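Geranyltranstransferase (Agrobacterium tumefaciens, PDB 2H8O) probably catalyses the condensation of geranyl diphosphate with isopentenyl diphosphate to give farnesyl diphosphate, as a geranyltranstransferase of the polyprenyl synthetase family. Local coordinates at residues Ala48-Glu51 and Ala52-His56; Ala113-Cys116 and Leu117-Tyr120. All coordinates share one frame; numbering follows the deposited sequence.

Interaction 1: residues Ala48-Glu51 and Ala52-His56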
ATOM      1  N   ALA A  48     -13.414 -10.339 -17.788  1.00 15.91           N
ATOM      2  CA  ALA A  48     -12.412 -10.783 -18.758  1.00 15.53           C
ATOM      3  C   ALA A  48     -11.424  -9.673 -19.181  1.00 15.30           C
ATOM      4  O   ALA A  48     -10.219  -9.902 -19.259  1.00 15.84           O
ATOM      5  CB  ALA A  48     -13.087 -11.414 -19.985  1.00 16.20           C
ATOM      6  N   LYS A  49     -11.925  -8.468 -19.454  1.00 14.78           N
ATOM      7  CA  LYS A  49     -11.040  -7.342 -19.769  1.00 15.78           C
ATOM      8  C   LYS A  49     -10.078  -7.034 -18.632  1.00 15.93           C
ATOM      9  O   LYS A  49      -8.905  -6.780 -18.859  1.00 16.09           O
ATOM     10  CB  LYS A  49     -11.865  -6.093 -20.063  1.00 16.41           C
ATOM     11  CG  LYS A  49     -12.607  -6.140 -21.372  1.00 18.45           C
ATOM     12  CD  LYS A  49     -13.316  -4.825 -21.656  1.00 18.23           C
ATOM     13  CE  LYS A  49     -14.065  -4.842 -22.986  1.00 22.35           C
ATOM     14  NZ  LYS A  49     -15.037  -3.698 -23.083  1.00 27.05           N
ATOM     15  N   THR A  50     -10.606  -7.031 -17.412  1.00 15.82           N
ATOM     16  CA  THR A  50      -9.808  -6.692 -16.229  1.00 15.63           C
ATOM     17  C   THR A  50      -8.763  -7.789 -16.005  1.00 15.97           C
ATOM     18  O   THR A  50      -7.598  -7.506 -15.772  1.00 16.50           O
ATOM     19  CB  THR A  50     -10.685  -6.500 -14.974  1.00 16.21           C
ATOM     20  OG1 THR A  50     -11.655  -5.463 -15.212  1.00 14.88           O
ATOM     21  CG2 THR A  50      -9.834  -6.090 -13.780  1.00 16.85           C
ATOM     22  N   GLU A  51      -9.192  -9.043 -16.107  1.00 15.23           N
ATOM     23  CA  GLU A  51      -8.256 -10.158 -15.998  1.00 15.25           C
ATOM     24  C   GLU A  51      -7.133 -10.119 -17.033  1.00 15.09           C
ATOM     25  O   GLU A  51      -5.994 -10.482 -16.724  1.00 15.41           O
ATOM     26  CB  GLU A  51      -9.013 -11.481 -16.004  1.00 15.21           C
ATOM     27  CG  GLU A  51      -9.795 -11.695 -14.732  1.00 15.48           C
ATOM     28  CD  GLU A  51     -10.928 -12.719 -14.840  1.00 17.34           C
ATOM     29  OE1 GLU A  51     -11.078 -13.390 -15.909  1.00 20.01           O
ATOM     30  OE2 GLU A  51     -11.682 -12.836 -13.842  1.00 18.88           O
ATOM     31  N   ALA A  52      -7.434  -9.748 -18.276  1.00 15.19           N
ATOM     32  CA  ALA A  52      -6.406  -9.654 -19.300  1.00 15.64           C
ATOM     33  C   ALA A  52      -5.350  -8.603 -18.916  1.00 15.67           C
ATOM     34  O   ALA A  52      -4.138  -8.874 -18.954  1.00 16.53           O
ATOM     35  CB  ALA A  52      -7.033  -9.345 -20.672  1.00 16.20           C
ATOM     36  N   LEU A  53      -5.812  -7.438 -18.453  1.00 15.85           N
ATOM     37  CA  LEU A  53      -4.858  -6.401 -18.033  1.00 16.07           C
ATOM     38  C   LEU A  53      -4.076  -6.863 -16.800  1.00 15.97           C
ATOM     39  O   LEU A  53      -2.854  -6.708 -16.733  1.00 16.26           O
ATOM     40  CB  LEU A  53      -5.566  -5.082 -17.782  1.00 16.07           C
ATOM     41  CG  LEU A  53      -4.655  -3.942 -17.318  1.00 15.65           C
ATOM     42  CD1 LEU A  53      -3.564  -3.594 -18.331  1.00 18.66           C
ATOM     43  CD2 LEU A  53      -5.488  -2.704 -17.051  1.00 17.32           C
ATOM     44  N   LEU A  54      -4.769  -7.452 -15.828  1.00 16.41           N
ATOM     45  CA  LEU A  54      -4.086  -8.021 -14.647  1.00 16.63           C
ATOM     46  C   LEU A  54      -2.978  -9.018 -15.026  1.00 16.50           C
ATOM     47  O   LEU A  54      -1.885  -8.987 -14.469  1.00 16.99           O
ATOM     48  CB  LEU A  54      -5.105  -8.671 -13.723  1.00 16.86           C
ATOM     49  CG  LEU A  54      -5.946  -7.668 -12.936  1.00 17.00           C
ATOM     50  CD1 LEU A  54      -7.180  -8.366 -12.355  1.00 18.09           C
ATOM     51  CD2 LEU A  54      -5.108  -6.982 -11.835  1.00 19.57           C
ATOM     52  N   GLY A  55      -3.245  -9.882 -15.999  1.00 16.52           N
ATOM     53  CA  GLY A  55      -2.236 -10.846 -16.417  1.00 17.15           C
ATOM     54  C   GLY A  55      -1.009 -10.146 -16.959  1.00 17.55           C
ATOM     55  O   GLY A  55       0.130 -10.573 -16.735  1.00 18.02           O
ATOM     56  N   HIS A  56      -1.259  -9.084 -17.709  1.00 18.52           N
ATOM     57  CA  HIS A  56      -0.209  -8.255 -18.256  1.00 18.92           C
ATOM     58  C   HIS A  56       0.573  -7.562 -17.130  1.00 18.95           C
ATOM     59  O   HIS A  56       1.804  -7.605 -17.100  1.00 19.64           O
ATOM     60  CB  HIS A  56      -0.824  -7.238 -19.210  1.00 19.91           C
ATOM     61  CG  HIS A  56       0.166  -6.308 -19.815  1.00 21.59           C
ATOM     62  ND1 HIS A  56       1.112  -6.730 -20.722  1.00 27.16           N
ATOM     63  CD2 HIS A  56       0.359  -4.979 -19.652  1.00 25.70           C
ATOM     64  CE1 HIS A  56       1.851  -5.700 -21.093  1.00 28.28           C
ATOM     65  NE2 HIS A  56       1.410  -4.624 -20.467  1.00 28.34           N
TER

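Interaction 2: residues Ala113-Cys116 and Leu117-Tyr120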
ATOM      1  N   ALA A 113      -6.312  -1.947 -10.572  1.00 15.19           N
ATOM      2  CA  ALA A 113      -5.701  -1.539  -9.313  1.00 15.52           C
ATOM      3  C   ALA A 113      -6.584  -1.900  -8.145  1.00 15.36           C
ATOM      4  O   ALA A 113      -6.121  -2.497  -7.151  1.00 15.46           O
ATOM      5  CB  ALA A 113      -5.449  -0.058  -9.297  1.00 15.68           C
ATOM      6  N   LEU A 114      -7.860  -1.540  -8.255  1.00 15.52           N
ATOM      7  CA  LEU A 114      -8.810  -1.815  -7.177  1.00 15.20           C
ATOM      8  C   LEU A 114      -8.961  -3.316  -6.940  1.00 15.55           C
ATOM      9  O   LEU A 114      -9.064  -3.784  -5.789  1.00 15.49           O
ATOM     10  CB  LEU A 114     -10.157  -1.174  -7.490  1.00 15.34           C
ATOM     11  CG  LEU A 114     -11.279  -1.402  -6.470  1.00 15.62           C
ATOM     12  CD1 LEU A 114     -10.868  -0.912  -5.058  1.00 17.13           C
ATOM     13  CD2 LEU A 114     -12.568  -0.730  -6.939  1.00 16.26           C
ATOM     14  N   GLU A 115      -8.951  -4.087  -8.025  1.00 15.20           N
ATOM     15  CA  GLU A 115      -9.015  -5.530  -7.897  1.00 15.43           C
ATOM     16  C   GLU A 115      -7.782  -6.114  -7.197  1.00 15.24           C
ATOM     17  O   GLU A 115      -7.890  -7.064  -6.384  1.00 15.71           O
ATOM     18  CB  GLU A 115      -9.258  -6.183  -9.263  1.00 16.41           C
ATOM     19  CG  GLU A 115      -9.635  -7.671  -9.188  1.00 16.15           C
ATOM     20  CD  GLU A 115     -10.921  -8.013  -8.421  1.00 17.15           C
ATOM     21  OE1 GLU A 115     -11.731  -7.123  -8.090  1.00 17.05           O
ATOM     22  OE2 GLU A 115     -11.151  -9.205  -8.148  1.00 17.41           O
ATOM     23  N   CYS A 116      -6.595  -5.593  -7.517  1.00 15.41           N
ATOM     24  CA  CYS A 116      -5.387  -6.039  -6.829  1.00 15.25           C
ATOM     25  C   CYS A 116      -5.547  -5.816  -5.330  1.00 15.44           C
ATOM     26  O   CYS A 116      -5.208  -6.662  -4.528  1.00 16.16           O
ATOM     27  CB  CYS A 116      -4.147  -5.288  -7.295  1.00 16.43           C
ATOM     28  SG  CYS A 116      -3.521  -5.859  -8.871  1.00 17.96           S
ATOM     29  N   LEU A 117      -6.077  -4.645  -4.956  1.00 14.69           N
ATOM     30  CA  LEU A 117      -6.251  -4.336  -3.533  1.00 15.08           C
ATOM     31  C   LEU A 117      -7.301  -5.282  -2.913  1.00 15.13           C
ATOM     32  O   LEU A 117      -7.085  -5.847  -1.835  1.00 15.51           O
ATOM     33  CB  LEU A 117      -6.589  -2.850  -3.359  1.00 15.38           C
ATOM     34  CG  LEU A 117      -6.378  -2.313  -1.928  1.00 15.26           C
ATOM     35  CD1 LEU A 117      -5.989  -0.828  -1.907  1.00 16.04           C
ATOM     36  CD2 LEU A 117      -7.576  -2.625  -1.076  1.00 17.31           C
ATOM     37  N   HIS A 118      -8.448  -5.419  -3.569  1.00 15.21           N
ATOM     38  CA  HIS A 118      -9.429  -6.384  -3.090  1.00 15.44           C
ATOM     39  C   HIS A 118      -8.793  -7.769  -2.858  1.00 15.41           C
ATOM     40  O   HIS A 118      -8.981  -8.395  -1.821  1.00 15.28           O
ATOM     41  CB  HIS A 118     -10.609  -6.478  -4.079  1.00 15.53           C
ATOM     42  CG  HIS A 118     -11.540  -7.609  -3.794  1.00 16.30           C
ATOM     43  ND1 HIS A 118     -12.269  -7.704  -2.621  1.00 17.47           N
ATOM     44  CD2 HIS A 118     -11.861  -8.697  -4.534  1.00 17.42           C
ATOM     45  CE1 HIS A 118     -12.997  -8.808  -2.660  1.00 18.84           C
ATOM     46  NE2 HIS A 118     -12.763  -9.431  -3.807  1.00 18.79           N
ATOM     47  N   CYS A 119      -8.034  -8.250  -3.828  1.00 15.93           N
ATOM     48  CA  CYS A 119      -7.448  -9.569  -3.729  1.00 15.97           C
ATOM     49  C   CYS A 119      -6.402  -9.659  -2.620  1.00 15.33           C
ATOM     50  O   CYS A 119      -6.296 -10.690  -1.963  1.00 16.01           O
ATOM     51  CB  CYS A 119      -6.872 -10.019  -5.059  1.00 16.49           C
ATOM     52  SG  CYS A 119      -8.153 -10.306  -6.322  1.00 17.24           S
ATOM     53  N   TYR A 120      -5.647  -8.587  -2.381  1.00 15.11           N
ATOM     54  CA  TYR A 120      -4.677  -8.605  -1.285  1.00 15.30           C
ATOM     55  C   TYR A 120      -5.424  -8.835   0.015  1.00 15.28           C
ATOM     56  O   TYR A 120      -4.955  -9.564   0.901  1.00 15.29           O
ATOM     57  CB  TYR A 120      -3.843  -7.303  -1.215  1.00 15.33           C
ATOM     58  CG  TYR A 120      -4.062  -6.449   0.046  1.00 15.23           C
ATOM     59  CD1 TYR A 120      -3.531  -6.823   1.272  1.00 16.48           C
ATOM     60  CD2 TYR A 120      -4.754  -5.246  -0.029  1.00 15.35           C
ATOM     61  CE1 TYR A 120      -3.725  -6.063   2.411  1.00 15.35           C
ATOM     62  CE2 TYR A 120      -4.957  -4.478   1.095  1.00 15.52           C
ATOM     63  CZ  TYR A 120      -4.430  -4.874   2.314  1.00 14.06           C
ATOM     64  OH  TYR A 120      -4.602  -4.124   3.479  1.00 16.26           O
TER

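Interaction 1: residues Ala48-Glu51 and Ala52-His56
T50 and L54, one helical turn apart, lie side by side and point the same way, and CG2 of T50 meets CD1 of L54 at 3.8 Å. The threonine can serve as an apolar residue because its two branches part company. Its methyl stands anti to the backbone N (chi1 -58° for OG1) and faces the leucine, while OG1 turns back beside the backbone N and hydrogen-bonds to the carbonyl of N46. L54 reaches back over the preceding turn, its CG 3.3 Å from O of T50. That same oxygen accepts the 2.8 Å hydrogen bond from N of L54, nearly straight at 171°. The pair belongs to the inward-facing side of helix 34-57 in this mainly helical prenyltransferase fold: T50 packs on P90 and I94 of helix 88-99, and L54 on C116 of helix 104-125. E51, partly exposed, extends beyond CG and puts OE2 into a salt bridge with R87. A52 is exposed, and its CB lies 3.5 Å from O of A48. N of G55 continues the helical pattern, bonding to O of E51 at 2.9 Å.

Interaction 2: residues Ala113-Cys116 and Leu117-Tyr120
L117 enters the contact by its backbone, N bonding to O of A113 at 3.1 Å, while its CB rests 3.6 Å from O of L114. Beyond CB the branched end of L117 leads away from this turn toward L159, L185 and L225 of three other helices, where a branched apolar chain fits a buried place. H118 follows, its N held to O of L114 by a nearly straight 2.8 Å bond. With CG anti to the backbone N (chi1 170°), its imidazole runs alongside E115 and points the same way. The carboxylate oxygen OE2 of E115 sits at the ring edge, near the ring plane, 3.7 Å from CD2 of H118, with the two flat groups turned 48° apart. They are neighbours rather than bonding partners: NE2 of H118 bonds to the carbonyl of G84, and OE2 of E115 forms a salt bridge with R87, which would balance the charge of a buried carboxylate. A bend at chi2 (61°) brings the E115 carboxylate back toward this turn.

Helix 104-125, to which all these residues belong, is a central helix of the mainly alpha polyprenyl synthetase fold, packed among helices 88-99, 148-167, 175-189 and 211-237. Next along it, C119 bonds through N to O of E115 and lays SG beside the same carboxylate, 3.7 Å from OE2 of E115; a small thiol suits this buried position. Y120 closes the segment with N bonded to O of C116 at 2.9 Å. Its ring turns one edge to CA of L117, which lies in the ring plane, and meets H124 edge-to-face. L158 and L159 pack against the tyrosine, as does D156 of the second subunit.

How the interactions relate
Interaction 2 is buried near the middle of the chain, whereas interaction 1 lies farther out, about 16 Å between its centre and that of the chain, with only T50 and L54 buried. Both are contacts between successive turns of one helix, but on different helices, 34-57 and 104-125, which meet where CD2 of L54 comes 3.5 Å from SG of C116. Around interaction 1 the outer helix packs through T50, L53 and L54, while A48, A52, G55 and H56 are exposed; the inner one is surrounded by helices and carries leucines, cysteines and polar groups with internal partners. R87 connects the two chemistries, forming salt bridges with E51 of interaction 1 and E115 of interaction 2, and P90 touches T50 and E115 alike.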